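Local coordinates for protein response regulator (Xanthomonas campestris pv. campestris, PDB 3QYY) that probably makes the second messenger cyclic di-GMP through its GGDEF diguanylate cyclase domain, the part described here, which holds bound cyclic di-GMP and magnesium, at residues B[25-28]-B[29-33]; B[99-102]-B[103-106]. All blocks are in the same frame, centred on the assembly; numbering follows the deposited sequence.

Contact 1 (B[25-28]-B[29-33])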
loop_
_atom_site.group_PDB
_atom_site.type_symbol
_atom_site.label_atom_id
_atom_site.label_comp_id
_atom_site.label_asym_id
_atom_site.label_seq_id
_atom_site.Cartn_x
_atom_site.Cartn_y
_atom_site.Cartn_z
ATOM N N CYS B 25 -11.393 12.715 -3.058
ATOM C CA CYS B 25 -11.904 11.847 -1.995
ATOM C C CYS B 25 -12.102 12.671 -0.729
ATOM O O CYS B 25 -13.128 12.572 -0.052
ATOM C CB CYS B 25 -10.907 10.724 -1.670
ATOM S SG CYS B 25 -10.801 9.375 -2.851
ATOM N N GLU B 26 -11.098 13.474 -0.399
ATOM C CA GLU B 26 -11.166 14.290 0.804
ATOM C C GLU B 26 -12.291 15.316 0.734
ATOM O O GLU B 26 -13.012 15.516 1.712
ATOM C CB GLU B 26 -9.816 14.965 1.053
ATOM C CG GLU B 26 -8.704 13.966 1.359
ATOM C CD GLU B 26 -7.350 14.620 1.570
ATOM O OE1 GLU B 26 -6.369 13.890 1.839
ATOM O OE2 GLU B 26 -7.263 15.860 1.465
ATOM N N GLN B 27 -12.466 15.947 -0.422
ATOM C CA GLN B 27 -13.527 16.939 -0.562
ATOM C C GLN B 27 -14.899 16.275 -0.611
ATOM O O GLN B 27 -15.875 16.829 -0.111
ATOM C CB GLN B 27 -13.319 17.783 -1.821
ATOM C CG GLN B 27 -14.108 19.086 -1.809
ATOM C CD GLN B 27 -13.776 19.984 -2.983
ATOM O OE1 GLN B 27 -12.609 20.193 -3.305
ATOM N NE2 GLN B 27 -14.805 20.529 -3.620
ATOM N N ALA B 28 -14.971 15.090 -1.216
ATOM C CA ALA B 28 -16.229 14.350 -1.310
ATOM C C ALA B 28 -16.658 13.901 0.082
ATOM O O ALA B 28 -17.837 13.976 0.435
ATOM C CB ALA B 28 -16.068 13.135 -2.231
ATOM N N MET B 29 -15.699 13.427 0.873
ATOM C CA MET B 29 -16.002 12.989 2.230
ATOM C C MET B 29 -16.513 14.175 3.044
ATOM O O MET B 29 -17.497 14.060 3.776
ATOM C CB MET B 29 -14.756 12.400 2.911
ATOM C CG MET B 29 -14.452 10.946 2.550
ATOM S SD MET B 29 -13.171 10.220 3.618
ATOM C CE MET B 29 -11.690 10.869 2.835
ATOM N N ARG B 30 -15.841 15.315 2.915
ATOM C CA ARG B 30 -16.242 16.512 3.644
ATOM C C ARG B 30 -17.672 16.905 3.287
ATOM O O ARG B 30 -18.511 17.107 4.169
ATOM C CB ARG B 30 -15.308 17.682 3.321
ATOM C CG ARG B 30 -15.616 18.946 4.115
ATOM C CD ARG B 30 -15.028 20.180 3.450
ATOM N NE ARG B 30 -15.619 20.406 2.135
ATOM C CZ ARG B 30 -15.262 21.384 1.307
ATOM N NH1 ARG B 30 -14.307 22.238 1.654
ATOM N NH2 ARG B 30 -15.865 21.507 0.134
ATOM N N ASP B 31 -17.946 17.006 1.991
ATOM C CA ASP B 31 -19.271 17.391 1.523
ATOM C C ASP B 31 -20.356 16.398 1.926
ATOM O O ASP B 31 -21.452 16.801 2.318
ATOM C CB ASP B 31 -19.271 17.568 0.002
ATOM C CG ASP B 31 -18.384 18.717 -0.453
ATOM O OD1 ASP B 31 -17.937 19.508 0.404
ATOM O OD2 ASP B 31 -18.141 18.831 -1.672
ATOM N N SER B 32 -20.057 15.104 1.828
ATOM C CA SER B 32 -21.023 14.073 2.189
ATOM C C SER B 32 -21.378 14.099 3.672
ATOM O O SER B 32 -22.534 13.884 4.040
ATOM C CB SER B 32 -20.497 12.685 1.811
ATOM O OG SER B 32 -20.610 12.469 0.415
ATOM N N VAL B 33 -20.388 14.358 4.522
ATOM C CA VAL B 33 -20.630 14.416 5.959
ATOM C C VAL B 33 -21.441 15.663 6.305
ATOM O O VAL B 33 -22.323 15.624 7.168
ATOM C CB VAL B 33 -19.304 14.436 6.752
ATOM C CG1 VAL B 33 -19.579 14.699 8.229
ATOM C CG2 VAL B 33 -18.587 13.104 6.583
#

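Contact 2 (B[99-102]-B[103-106])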
loop_
_atom_site.group_PDB
_atom_site.type_symbol
_atom_site.label_atom_id
_atom_site.label_comp_id
_atom_site.label_asym_id
_atom_site.label_seq_id
_atom_site.Cartn_x
_atom_site.Cartn_y
_atom_site.Cartn_z
ATOM N N HIS B 99 -24.923 7.588 -0.419
ATOM C CA HIS B 99 -25.945 8.277 0.354
ATOM C C HIS B 99 -27.234 7.475 0.329
ATOM O O HIS B 99 -28.166 7.783 -0.418
ATOM C CB HIS B 99 -26.187 9.688 -0.186
ATOM C CG HIS B 99 -25.161 10.683 0.259
ATOM N ND1 HIS B 99 -24.182 11.172 -0.578
ATOM C CD2 HIS B 99 -24.948 11.260 1.465
ATOM C CE1 HIS B 99 -23.412 12.010 0.092
ATOM N NE2 HIS B 99 -23.855 12.081 1.335
ATOM N N ALA B 100 -27.262 6.436 1.159
ATOM C CA ALA B 100 -28.405 5.542 1.295
ATOM C C ALA B 100 -28.278 4.870 2.658
ATOM O O ALA B 100 -27.277 5.048 3.346
ATOM C CB ALA B 100 -28.378 4.494 0.198
ATOM N N SER B 101 -29.290 4.106 3.056
ATOM C CA SER B 101 -29.240 3.417 4.342
ATOM C C SER B 101 -28.132 2.364 4.287
ATOM O O SER B 101 -27.789 1.870 3.211
ATOM C CB SER B 101 -30.580 2.738 4.635
ATOM O OG SER B 101 -30.822 1.687 3.717
ATOM N N GLU B 102 -27.578 2.013 5.441
ATOM C CA GLU B 102 -26.503 1.028 5.487
ATOM C C GLU B 102 -26.855 -0.292 4.801
ATOM O O GLU B 102 -26.051 -0.839 4.044
ATOM C CB GLU B 102 -26.084 0.759 6.935
ATOM C CG GLU B 102 -24.879 -0.171 7.047
ATOM C CD GLU B 102 -24.431 -0.390 8.475
ATOM O OE1 GLU B 102 -23.404 -1.073 8.673
ATOM O OE2 GLU B 102 -25.102 0.116 9.398
ATOM N N ASP B 103 -28.052 -0.809 5.064
ATOM C CA ASP B 103 -28.479 -2.067 4.454
ATOM C C ASP B 103 -28.415 -2.009 2.931
ATOM O O ASP B 103 -27.823 -2.878 2.290
ATOM C CB ASP B 103 -29.907 -2.414 4.890
ATOM C CG ASP B 103 -29.985 -2.833 6.346
ATOM O OD1 ASP B 103 -31.112 -3.010 6.852
ATOM O OD2 ASP B 103 -28.921 -2.991 6.983
ATOM N N GLU B 104 -29.024 -0.982 2.354
ATOM C CA GLU B 104 -29.034 -0.819 0.907
ATOM C C GLU B 104 -27.616 -0.665 0.361
ATOM O O GLU B 104 -27.223 -1.354 -0.577
ATOM C CB GLU B 104 -29.872 0.404 0.527
ATOM C CG GLU B 104 -29.872 0.724 -0.960
ATOM C CD GLU B 104 -30.740 1.923 -1.300
ATOM O OE1 GLU B 104 -30.710 2.367 -2.468
ATOM O OE2 GLU B 104 -31.453 2.418 -0.400
ATOM N N ALA B 105 -26.851 0.241 0.959
ATOM C CA ALA B 105 -25.481 0.486 0.527
ATOM C C ALA B 105 -24.627 -0.776 0.585
ATOM O O ALA B 105 -23.957 -1.128 -0.386
ATOM C CB ALA B 105 -24.857 1.583 1.382
ATOM N N THR B 106 -24.657 -1.456 1.728
ATOM C CA THR B 106 -23.876 -2.671 1.923
ATOM C C THR B 106 -24.277 -3.806 0.988
ATOM O O THR B 106 -23.420 -4.510 0.455
ATOM C CB THR B 106 -23.979 -3.155 3.380
ATOM O OG1 THR B 106 -23.458 -2.140 4.248
ATOM C CG2 THR B 106 -23.185 -4.441 3.578
#

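Contact 1 (B[25-28]-B[29-33])
Gln27 and Arg30 meet along one exposed flank of helix 22-38, while Cys25 and Met29 meet on its buried side; this is a local contact between successive turns of an amphipathic helix. The framework is regular i to i+4 bonding: Met29 N donates to Cys25 O at 2.9 Å, and Arg30, Asp31 and Ser32 repeat the pattern with Glu26, Gln27 and Ala28. On the outer side, the side chains of Gln27 and Arg30 run alongside each other in the same direction. Gln27 CG lies over one face of the Arg30 guanidinium, 3.6 Å from Arg30 NH2, with the amide plane turned 45° from the guanidinium plane. Arg30 starts with CG opposite its own backbone N (chi1 -176°) and then bends at chi3, which carries the guanidinium round to Asp31. Arg30 NE (3.0 Å) and Arg30 NH2 both reach Asp31 OD1, a side-on salt bridge that fixes the rotation of the guanidinium. Arginine is long enough to bend back in this way, and the aliphatic CG of Gln27 can lie on the flat face. Inward, Met29 bends at chi3 (-81°), bringing Met29 CE back to 3.6 Å from Cys25 O and 4.0 Å from Glu26 CA. Its flexible, unbranched thioether suits packing between several aromatic and aliphatic side chains, here Trp85, Trp89, Leu95 and Tyr145. Ala28, small enough for a close approach, rests on Trp85. The arrangement is that of an amphipathic helix laid against the sheet of a GGDEF domain, its buried side touching Trp89, a residue of the cyclic di-GMP site.

Contact 2 (B[99-102]-B[103-106])
Glu102 is the hub of this contact, meeting Thr106 one turn further on where the loop after strand 93-98 becomes helix 102-116. Glu102 O takes two bonds from Thr106, one from the backbone N at 2.8 Å and one from the hydroxyl OG1, which comes from above the carbonyl plane. CG of Glu102 lies alongside Thr106 OG1, 3.7 Å away, and the extended chain beyond it carries the carboxylate outward to a long, weak ion pair with Arg165. Ser101 is the N-cap of this helix. Its OG accepts a long, weak bond from Glu104 N (3.5 Å), while Ser101 O receives Ala105 N at 2.9 Å and so begins the regular helical bonding. Serine is a common choice here, since its short hydroxyl can meet an amide of the first turn that has no earlier carbonyl to serve it. Glu104 also touches the cap with its side chain, Glu104 CB lying 3.6 Å from Ser101 OG. From there its chain leaves with CG trans to the amide nitrogen (chi1 176°) and stays extended, which brings the carboxylate beside the methyl of Ala100. Ala100 CB, which points toward the helix, meets Glu104 OE2 at 3.8 Å; so small a side chain lets the glutamate pass closely. With Asp103, the two glutamates make three acidic residues in the first turn, and their charges would probably interact favourably with the positive end of the helix dipole. On the buried side, the methyl of Ala105 packs on Val44 and Phe46 of strand 44-50.

From the N terminus, contact 1 (25-28 with 29-33) comes first, wholly within helix 22-38. The chain then runs through the central strand 44-50, two further helices and the hairpin of strands 85-90 and 93-98 before contact 2 (99-102 with 103-106) starts helix 102-116. The contacts lie in series, neither nesting nor crossing, and neither closes a long loop: contact 1 spans neighbouring helical turns, whereas contact 2 joins the end of a loop to the first turn of its helix. Their centres are about 17 Å apart. Helix 22-38 rests on strands 85-90 and 93-98, whereas helix 102-116 packs on strand 44-50, so both are tied to the same mixed sheet.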